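PDB 4GO3: putative gamma-hydroxymuconic semialdehyde dehydrogenase from Pseudomonas, which probably oxidises an aldehyde, taken to be gamma-hydroxymuconic semialdehyde, to the corresponding acid using NAD(P)+, as other members of the aldehyde dehydrogenase family do. Local coordinates for residues Q144-N149 and I169-S174; I139-Q144 and L216-I221; L68-D73 and T189-P194. The protein carries 2 engineered substitutions. One frame throughout, in Å; residues are numbered along the deposited sequence.

Contact 1: Q144-N149 and I169-S174; sequences QIVPWN and IVIKPS
Gln-144 pairs with Ile-171 in parallel, its N bonding to Val-170 O (2.9 Å) and its O accepting Lys-172 N. CG is anti to the carbonyl carbon (chi1 -52°) and the chain then runs extended, carrying the amide obliquely across Ile-169, Gln-144 OE1 3.3 Å from Ile-169 CG2. The buried NE2 is satisfied by Lys-158 O and Tyr-467 OH. Ile-145, on the opposite face, sets CG2 3.8 Å from Lys-172 CE. Lys-172 bends at both chi3 and chi4, which brings its NZ to Pro-173 O (2.9 Å), above that carbonyl's plane; Gly-203 O is a second acceptor. Val-146 N closes the pairing on Lys-172 O (3.0 Å), its CG1 meets the tip of Ile-171 at CD1 (3.5 Å), and CG2 faces Pro-173. Past Pro-147 the partner is Ser-174, whose OG lies 3.4 Å from Trp-148 CB and is bonded to Thr-177 OG1; the indole leads away to meet the ring of Phe-383. Val-146, Trp-148 and Lys-172 belong to the NAD+ site, empty in this chain, so the ends of these strands and the loop after Ile-145 probably line part of the cofactor pocket. Helix 151-164 links the two strands as a beta-alpha-beta unit and covers the Gln-144 side; helix 39-57 packs on Val-170, helix 205-214 on Val-170 and Lys-172, and strand 220-224 pairs with the far edge of strand 130-145.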
loop_
_atom_site.group_PDB
_atom_site.type_symbol
_atom_site.label_atom_id
_atom_site.label_comp_id
_atom_site.label_asym_id
_atom_site.label_seq_id
_atom_site.Cartn_x
_atom_site.Cartn_y
_atom_site.Cartn_z
ATOM N N GLN A 144 9.112 -12.032 1.601
ATOM C CA GLN A 144 8.349 -12.475 0.449
ATOM C C GLN A 144 7.946 -13.939 0.574
ATOM O O GLN A 144 8.781 -14.832 0.699
ATOM C CB GLN A 144 9.148 -12.243 -0.831
ATOM C CG GLN A 144 9.647 -10.830 -0.933
ATOM C CD GLN A 144 10.331 -10.542 -2.247
ATOM O OE1 GLN A 144 11.223 -11.274 -2.672
ATOM N NE2 GLN A 144 9.919 -9.469 -2.898
ATOM N N ILE A 145 6.649 -14.175 0.535
ATOM C CA ILE A 145 6.121 -15.515 0.586
ATOM C C ILE A 145 5.549 -15.848 -0.789
ATOM O O ILE A 145 4.677 -15.141 -1.275
ATOM C CB ILE A 145 5.019 -15.613 1.660
ATOM C CG1 ILE A 145 5.584 -15.183 3.018
ATOM C CG2 ILE A 145 4.412 -17.016 1.677
ATOM C CD1 ILE A 145 4.583 -15.084 4.120
ATOM N N VAL A 146 6.048 -16.903 -1.429
ATOM C CA VAL A 146 5.545 -17.255 -2.757
ATOM C C VAL A 146 4.867 -18.611 -2.743
ATOM O O VAL A 146 5.215 -19.477 -1.952
ATOM C CB VAL A 146 6.649 -17.226 -3.853
ATOM C CG1 VAL A 146 7.603 -16.063 -3.624
ATOM C CG2 VAL A 146 7.407 -18.532 -3.878
ATOM N N PRO A 147 3.886 -18.800 -3.624
ATOM C CA PRO A 147 3.201 -20.081 -3.719
ATOM C C PRO A 147 3.997 -21.078 -4.562
ATOM O O PRO A 147 5.089 -20.798 -5.064
ATOM C CB PRO A 147 1.900 -19.730 -4.442
ATOM C CG PRO A 147 1.964 -18.273 -4.719
ATOM C CD PRO A 147 3.377 -17.856 -4.613
ATOM N N TRP A 148 3.416 -22.251 -4.719
ATOM C CA TRP A 148 4.080 -23.358 -5.365
ATOM C C TRP A 148 3.715 -23.517 -6.829
ATOM O O TRP A 148 4.162 -24.474 -7.461
ATOM C CB TRP A 148 3.728 -24.644 -4.624
ATOM C CG TRP A 148 2.282 -24.687 -4.247
ATOM C CD1 TRP A 148 1.739 -24.352 -3.043
ATOM C CD2 TRP A 148 1.187 -25.055 -5.089
ATOM N NE1 TRP A 148 0.376 -24.504 -3.075
ATOM C CE2 TRP A 148 0.009 -24.933 -4.323
ATOM C CE3 TRP A 148 1.086 -25.480 -6.412
ATOM C CZ2 TRP A 148 -1.251 -25.228 -4.840
ATOM C CZ3 TRP A 148 -0.168 -25.771 -6.924
ATOM C CH2 TRP A 148 -1.314 -25.646 -6.142
ATOM N N ASN A 149 2.917 -22.604 -7.378
ATOM C CA ASN A 149 2.505 -22.762 -8.761
ATOM C C ASN A 149 3.540 -22.329 -9.786
ATOM O O ASN A 149 3.564 -22.842 -10.893
ATOM C CB ASN A 149 1.171 -22.094 -9.022
ATOM C CG ASN A 149 1.162 -20.644 -8.628
ATOM O OD1 ASN A 149 1.734 -20.264 -7.613
ATOM N ND2 ASN A 149 0.492 -19.821 -9.423
ATOM N N ILE A 169 16.221 -9.138 1.132
ATOM C CA ILE A 169 15.097 -9.990 1.048
ATOM C C ILE A 169 15.277 -11.205 1.881
ATOM O O ILE A 169 16.301 -11.806 1.881
ATOM C CB ILE A 169 14.963 -10.453 -0.392
ATOM C CG1 ILE A 169 14.929 -9.248 -1.324
ATOM C CG2 ILE A 169 13.788 -11.311 -0.545
ATOM C CD1 ILE A 169 14.381 -9.527 -2.590
ATOM N N VAL A 170 14.207 -11.577 2.551
ATOM C CA VAL A 170 14.037 -12.899 3.066
ATOM C C VAL A 170 12.833 -13.465 2.334
ATOM O O VAL A 170 11.722 -13.003 2.492
ATOM C CB VAL A 170 13.812 -12.890 4.575
ATOM C CG1 VAL A 170 13.913 -14.275 5.138
ATOM C CG2 VAL A 170 14.801 -12.022 5.239
ATOM N N ILE A 171 13.070 -14.460 1.501
ATOM C CA ILE A 171 12.002 -15.063 0.731
ATOM C C ILE A 171 11.616 -16.422 1.275
ATOM O O ILE A 171 12.455 -17.190 1.671
ATOM C CB ILE A 171 12.398 -15.189 -0.734
ATOM C CG1 ILE A 171 11.319 -15.930 -1.501
ATOM C CG2 ILE A 171 13.746 -15.857 -0.872
ATOM C CD1 ILE A 171 10.873 -15.217 -2.703
ATOM N N LYS A 172 10.336 -16.713 1.305
ATOM C CA LYS A 172 9.905 -18.009 1.751
ATOM C C LYS A 172 9.104 -18.713 0.673
ATOM O O LYS A 172 7.960 -18.351 0.435
ATOM C CB LYS A 172 9.068 -17.860 3.010
ATOM C CG LYS A 172 8.616 -19.176 3.616
ATOM C CD LYS A 172 7.367 -18.995 4.427
ATOM C CE LYS A 172 6.176 -19.620 3.772
ATOM N NZ LYS A 172 6.513 -20.933 3.221
ATOM N N PRO A 173 9.685 -19.723 0.018
ATOM C CA PRO A 173 8.900 -20.477 -0.935
ATOM C C PRO A 173 8.105 -21.485 -0.187
ATOM O O PRO A 173 8.233 -21.564 0.998
ATOM C CB PRO A 173 9.957 -21.192 -1.716
ATOM C CG PRO A 173 11.052 -20.427 -1.581
ATOM C CD PRO A 173 11.099 -19.967 -0.242
ATOM N N SER A 174 7.307 -22.267 -0.865
ATOM C CA SER A 174 6.499 -23.224 -0.172
ATOM C C SER A 174 7.299 -24.441 0.082
ATOM O O SER A 174 8.189 -24.725 -0.642
ATOM C CB SER A 174 5.391 -23.595 -1.058
ATOM O OG SER A 174 5.962 -23.467 -2.286
#

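Contact 2: I139-Q144 and L216-I221; sequences IGVVAQ and LDVGKI
Val-141 and Ala-143 supply the two backbone hydrogen bonds that tie strand 130-145 to the chain entering strand 220-224. Gly-219 N reaches Val-141 O at 2.9 Å, and Ala-143 N reaches Lys-220 O at 2.9 Å, both nearly straight. Two CA-H...O contacts supplement them, from Val-218 CA to Val-141 O and from Ile-221 CA to Ala-143 O, so Val-141 O takes both an N-H and a CA-H, while Ala-143 O takes the CA-H of Ile-221. The apolar contacts fall into two groups. On the side of Ala-143, its CB packs against Val-218 CG1 (3.6 Å), which the valine's first torsion sets anti to the backbone N (chi1 163°); Val-218 CG2 meets Val-141 CG1 at 4.1 Å, the two side chains crossing at about a right angle. On the other side, Ile-139 reaches two neighbours: CG2 rests on the backbone of Gly-219, 3.6 Å from its CA, while CD1 touches Lys-220 CD at 3.5 Å, and Val-142 lies alongside the base of the same lysine, CG2 to CB 3.9 Å. An alanine at Ile-139 would probably leave Lys-220 CD without its apolar neighbour and open a gap beside Gly-219. Two polar contacts reach outside the segments: Asp-217 OD1 forms a salt bridge with Lys-50 of helix 39-57, and Val-218 O accepts Asn-240 ND2. Strand 130-145 thus has strand 168-172 on one edge and strand 220-224, reached by a long crossover, on the other, the parallel strand arrangement of the Rossmann-like NAD-binding domain of aldehyde dehydrogenases.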
loop_
_atom_site.group_PDB
_atom_site.type_symbol
_atom_site.label_atom_id
_atom_site.label_comp_id
_atom_site.label_asym_id
_atom_site.label_seq_id
_atom_site.Cartn_x
_atom_site.Cartn_y
_atom_site.Cartn_z
ATOM N N ILE A 139 12.765 0.252 1.136
ATOM C CA ILE A 139 12.132 0.085 2.417
ATOM C C ILE A 139 13.123 -0.444 3.437
ATOM O O ILE A 139 13.235 0.066 4.543
ATOM C CB ILE A 139 11.007 -0.912 2.306
ATOM C CG1 ILE A 139 9.920 -0.351 1.417
ATOM C CG2 ILE A 139 10.452 -1.214 3.656
ATOM C CD1 ILE A 139 9.177 -1.376 0.685
ATOM N N GLY A 140 13.829 -1.493 3.035
ATOM C CA GLY A 140 14.820 -2.145 3.862
ATOM C C GLY A 140 14.838 -3.642 3.667
ATOM O O GLY A 140 15.174 -4.135 2.615
ATOM N N VAL A 141 14.479 -4.363 4.718
ATOM C CA VAL A 141 14.386 -5.802 4.674
ATOM C C VAL A 141 12.974 -6.140 4.329
ATOM O O VAL A 141 12.052 -5.735 5.008
ATOM C CB VAL A 141 14.708 -6.445 6.016
ATOM C CG1 VAL A 141 14.471 -7.920 5.956
ATOM C CG2 VAL A 141 16.122 -6.176 6.397
ATOM N N VAL A 142 12.830 -6.900 3.261
ATOM C CA VAL A 142 11.552 -7.211 2.680
ATOM C C VAL A 142 11.294 -8.686 2.832
ATOM O O VAL A 142 12.177 -9.470 2.608
ATOM C CB VAL A 142 11.602 -6.871 1.206
ATOM C CG1 VAL A 142 11.172 -8.017 0.392
ATOM C CG2 VAL A 142 10.811 -5.669 0.923
ATOM N N ALA A 143 10.089 -9.073 3.220
ATOM C CA ALA A 143 9.753 -10.487 3.333
ATOM C C ALA A 143 8.855 -10.863 2.172
ATOM O O ALA A 143 7.955 -10.104 1.785
ATOM C CB ALA A 143 9.072 -10.790 4.661
ATOM N N GLN A 144 9.112 -12.032 1.601
ATOM C CA GLN A 144 8.349 -12.475 0.449
ATOM C C GLN A 144 7.946 -13.939 0.574
ATOM O O GLN A 144 8.781 -14.832 0.699
ATOM C CB GLN A 144 9.148 -12.243 -0.831
ATOM C CG GLN A 144 9.647 -10.830 -0.933
ATOM C CD GLN A 144 10.331 -10.542 -2.247
ATOM O OE1 GLN A 144 11.223 -11.274 -2.672
ATOM N NE2 GLN A 144 9.919 -9.469 -2.898
ATOM N N LEU A 216 9.385 -7.703 13.291
ATOM C CA LEU A 216 9.579 -6.294 13.530
ATOM C C LEU A 216 10.544 -5.624 12.577
ATOM O O LEU A 216 10.446 -4.441 12.356
ATOM C CB LEU A 216 10.097 -6.081 14.950
ATOM C CG LEU A 216 9.303 -6.471 16.199
ATOM C CD1 LEU A 216 9.713 -5.592 17.364
ATOM C CD2 LEU A 216 7.817 -6.417 15.974
ATOM N N ASP A 217 11.497 -6.350 12.030
ATOM C CA ASP A 217 12.512 -5.719 11.202
ATOM C C ASP A 217 12.221 -5.831 9.737
ATOM O O ASP A 217 12.978 -5.353 8.916
ATOM C CB ASP A 217 13.878 -6.319 11.452
ATOM C CG ASP A 217 14.452 -5.907 12.759
ATOM O OD1 ASP A 217 14.557 -4.705 13.018
ATOM O OD2 ASP A 217 14.796 -6.795 13.537
ATOM N N VAL A 218 11.115 -6.472 9.415
ATOM C CA VAL A 218 10.656 -6.525 8.057
ATOM C C VAL A 218 9.766 -5.328 7.803
ATOM O O VAL A 218 8.837 -5.067 8.534
ATOM C CB VAL A 218 9.926 -7.814 7.768
ATOM C CG1 VAL A 218 9.118 -7.683 6.526
ATOM C CG2 VAL A 218 10.914 -8.922 7.626
ATOM N N GLY A 219 10.101 -4.588 6.761
ATOM C CA GLY A 219 9.404 -3.375 6.389
ATOM C C GLY A 219 8.268 -3.539 5.410
ATOM O O GLY A 219 7.467 -2.627 5.229
ATOM N N LYS A 220 8.217 -4.685 4.765
ATOM C CA LYS A 220 7.157 -4.983 3.841
ATOM C C LYS A 220 7.048 -6.481 3.751
ATOM O O LYS A 220 8.038 -7.168 3.808
ATOM C CB LYS A 220 7.474 -4.390 2.481
ATOM C CG LYS A 220 6.528 -4.774 1.378
ATOM C CD LYS A 220 6.756 -3.917 0.176
ATOM C CE LYS A 220 5.645 -4.070 -0.789
ATOM N NZ LYS A 220 5.175 -5.417 -0.626
ATOM N N ILE A 221 5.839 -6.996 3.641
ATOM C CA ILE A 221 5.669 -8.403 3.367
ATOM C C ILE A 221 4.868 -8.533 2.103
ATOM O O ILE A 221 3.784 -8.011 1.999
ATOM C CB ILE A 221 4.985 -9.153 4.502
ATOM C CG1 ILE A 221 4.692 -10.583 4.079
ATOM C CG2 ILE A 221 3.698 -8.500 4.876
ATOM C CD1 ILE A 221 3.250 -10.924 4.193
#

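Contact 3: L68-D73 and T189-P194; sequences LLKLAD and TEVGFP
A Schellman motif closes helix 179-191, and Val-191 and Phe-193, on either side of its glycine, pack on helix 61-77 at Leu-68, Lys-70 and Leu-71. Gly-192 is its C-prime residue, with the positive phi (126°) that turns the chain out of the helix; Phe-193 N returns to Met-188 O, and a weak bond runs from Gly-192 N to Thr-189 O. Phe-193 also touches the side chain of Met-188, the apolar pairing across the cap that often accompanies this motif. No hydrogen bond joins the two segments. Val-191 meets Lys-70 through CG2, 3.4 Å from Lys-70 CB and also close to the lysine's backbone O. The two side chains slide past each other in opposite directions: the lysine bends at chi2 and chi3, which brings Lys-70 CE to 3.4 Å from Val-191 O. The positive end of Lys-70 beside this carbonyl, near the C-terminal end of the helix, is likely to suit its negative pole, although NZ makes no bond to it here. Phe-193 CG is anti to the carbonyl carbon (chi1 -83°), which sends the ring toward helix 61-77. Its far edge meets Leu-68, Phe-193 CZ to Leu-68 CD2 at 3.9 Å, with the leucine crossing it at about a right angle. Leu-71 CB lies 4.2 Å from Phe-193 CE1, oblique to the ring. Beyond the two segments, Trp-56 lies against the Phe-193 ring with planes about 35° apart, Leu-163 of helix 151-164 touches both Leu-68 and Phe-193, and Phe-109 of helix 94-113 packs on Leu-68 and Leu-71.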
loop_
_atom_site.group_PDB
_atom_site.type_symbol
_atom_site.label_atom_id
_atom_site.label_comp_id
_atom_site.label_asym_id
_atom_site.label_seq_id
_atom_site.Cartn_x
_atom_site.Cartn_y
_atom_site.Cartn_z
ATOM N N LEU A 68 21.771 -8.257 -11.239
ATOM C CA LEU A 68 20.504 -8.830 -11.671
ATOM C C LEU A 68 20.602 -9.265 -13.128
ATOM O O LEU A 68 20.048 -10.301 -13.520
ATOM C CB LEU A 68 19.367 -7.842 -11.462
ATOM C CG LEU A 68 18.901 -7.759 -10.010
ATOM C CD1 LEU A 68 18.067 -6.529 -9.743
ATOM C CD2 LEU A 68 18.120 -9.012 -9.679
ATOM N N LEU A 69 21.372 -8.506 -13.880
ATOM C CA LEU A 69 21.634 -8.830 -15.247
ATOM C C LEU A 69 22.475 -10.070 -15.349
ATOM O O LEU A 69 22.206 -10.903 -16.177
ATOM C CB LEU A 69 22.276 -7.649 -15.951
ATOM C CG LEU A 69 21.295 -6.489 -16.047
ATOM C CD1 LEU A 69 21.975 -5.192 -16.346
ATOM C CD2 LEU A 69 20.204 -6.764 -17.036
ATOM N N LYS A 70 23.479 -10.207 -14.502
ATOM C CA LYS A 70 24.304 -11.399 -14.516
ATOM C C LYS A 70 23.471 -12.578 -14.107
ATOM O O LYS A 70 23.667 -13.673 -14.586
ATOM C CB LYS A 70 25.474 -11.274 -13.565
ATOM C CG LYS A 70 26.541 -10.338 -14.012
ATOM C CD LYS A 70 27.834 -11.062 -14.287
ATOM C CE LYS A 70 28.530 -11.495 -13.026
ATOM N NZ LYS A 70 29.550 -12.535 -13.350
ATOM N N LEU A 71 22.535 -12.357 -13.208
ATOM C CA LEU A 71 21.678 -13.448 -12.762
ATOM C C LEU A 71 20.819 -13.982 -13.894
ATOM O O LEU A 71 20.700 -15.190 -14.072
ATOM C CB LEU A 71 20.792 -13.022 -11.593
ATOM C CG LEU A 71 19.908 -14.152 -11.055
ATOM C CD1 LEU A 71 20.771 -15.244 -10.460
ATOM C CD2 LEU A 71 18.966 -13.609 -10.037
ATOM N N ALA A 72 20.216 -13.079 -14.652
ATOM C CA ALA A 72 19.408 -13.484 -15.798
ATOM C C ALA A 72 20.228 -14.381 -16.722
ATOM O O ALA A 72 19.784 -15.460 -17.104
ATOM C CB ALA A 72 18.879 -12.250 -16.553
ATOM N N ASP A 73 21.416 -13.926 -17.091
ATOM C CA ASP A 73 22.278 -14.677 -17.986
ATOM C C ASP A 73 22.551 -16.029 -17.380
ATOM O O ASP A 73 22.360 -17.043 -18.015
ATOM C CB ASP A 73 23.604 -13.956 -18.214
ATOM C CG ASP A 73 23.503 -12.825 -19.210
ATOM O OD1 ASP A 73 22.494 -12.719 -19.913
ATOM O OD2 ASP A 73 24.446 -12.029 -19.275
ATOM N N THR A 189 24.671 -16.061 -5.562
ATOM C CA THR A 189 25.990 -15.919 -4.983
ATOM C C THR A 189 27.026 -16.318 -5.998
ATOM O O THR A 189 28.130 -15.802 -6.007
ATOM C CB THR A 189 26.156 -16.743 -3.730
ATOM O OG1 THR A 189 25.338 -17.895 -3.829
ATOM C CG2 THR A 189 25.701 -15.954 -2.536
ATOM N N GLU A 190 26.651 -17.236 -6.869
ATOM C CA GLU A 190 27.510 -17.622 -7.957
ATOM C C GLU A 190 27.929 -16.403 -8.749
ATOM O O GLU A 190 29.029 -16.323 -9.254
ATOM C CB GLU A 190 26.780 -18.597 -8.871
ATOM C CG GLU A 190 27.520 -19.874 -9.103
ATOM C CD GLU A 190 26.605 -21.019 -9.337
ATOM O OE1 GLU A 190 25.591 -20.805 -10.001
ATOM O OE2 GLU A 190 26.891 -22.131 -8.866
ATOM N N VAL A 191 27.029 -15.445 -8.836
ATOM C CA VAL A 191 27.155 -14.325 -9.738
ATOM C C VAL A 191 27.617 -13.030 -9.087
ATOM O O VAL A 191 27.947 -12.080 -9.758
ATOM C CB VAL A 191 25.838 -14.102 -10.419
ATOM C CG1 VAL A 191 25.263 -12.815 -10.023
ATOM C CG2 VAL A 191 26.010 -14.197 -11.865
ATOM N N GLY A 192 27.643 -12.988 -7.772
ATOM C CA GLY A 192 28.260 -11.884 -7.059
ATOM C C GLY A 192 27.387 -11.195 -6.042
ATOM O O GLY A 192 27.835 -10.258 -5.399
ATOM N N PHE A 193 26.155 -11.642 -5.875
ATOM C CA PHE A 193 25.288 -11.014 -4.899
ATOM C C PHE A 193 25.957 -11.186 -3.577
ATOM O O PHE A 193 26.561 -12.201 -3.334
ATOM C CB PHE A 193 23.904 -11.647 -4.887
ATOM C CG PHE A 193 22.995 -11.110 -5.931
ATOM C CD1 PHE A 193 23.067 -11.564 -7.223
ATOM C CD2 PHE A 193 22.078 -10.149 -5.624
ATOM C CE1 PHE A 193 22.250 -11.070 -8.166
ATOM C CE2 PHE A 193 21.259 -9.662 -6.575
ATOM C CZ PHE A 193 21.345 -10.124 -7.843
ATOM N N PRO A 194 25.877 -10.184 -2.726
ATOM C CA PRO A 194 26.557 -10.259 -1.455
ATOM C C PRO A 194 25.765 -11.092 -0.487
ATOM O O PRO A 194 24.579 -11.261 -0.646
ATOM C CB PRO A 194 26.589 -8.812 -1.019
ATOM C CG PRO A 194 26.510 -8.066 -2.229
ATOM C CD PRO A 194 25.557 -8.796 -3.053
#

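Contacts 1 and 2 share Gln-144 and strand 130-145, one pairing on each of its edges, and they touch where Val-170 N probably bonds to Val-142 O. All three are mostly buried, contact 1 nearest the centre of the chain and contact 3 farthest out, with exposed Lys-70 at its margin. Contacts 1 and 2 are built on backbone hydrogen bonds, but contact 1 runs into the NAD+ site while contact 2 lies where the chain enters strand 220-224. Contact 3 stands apart, about 19 Å from contact 1 and 22 Å from contact 2 between centres, mostly apolar and without hydrogen bonds between its segments. It packs the C-terminal end of helix 179-191, which follows contact 1's second strand.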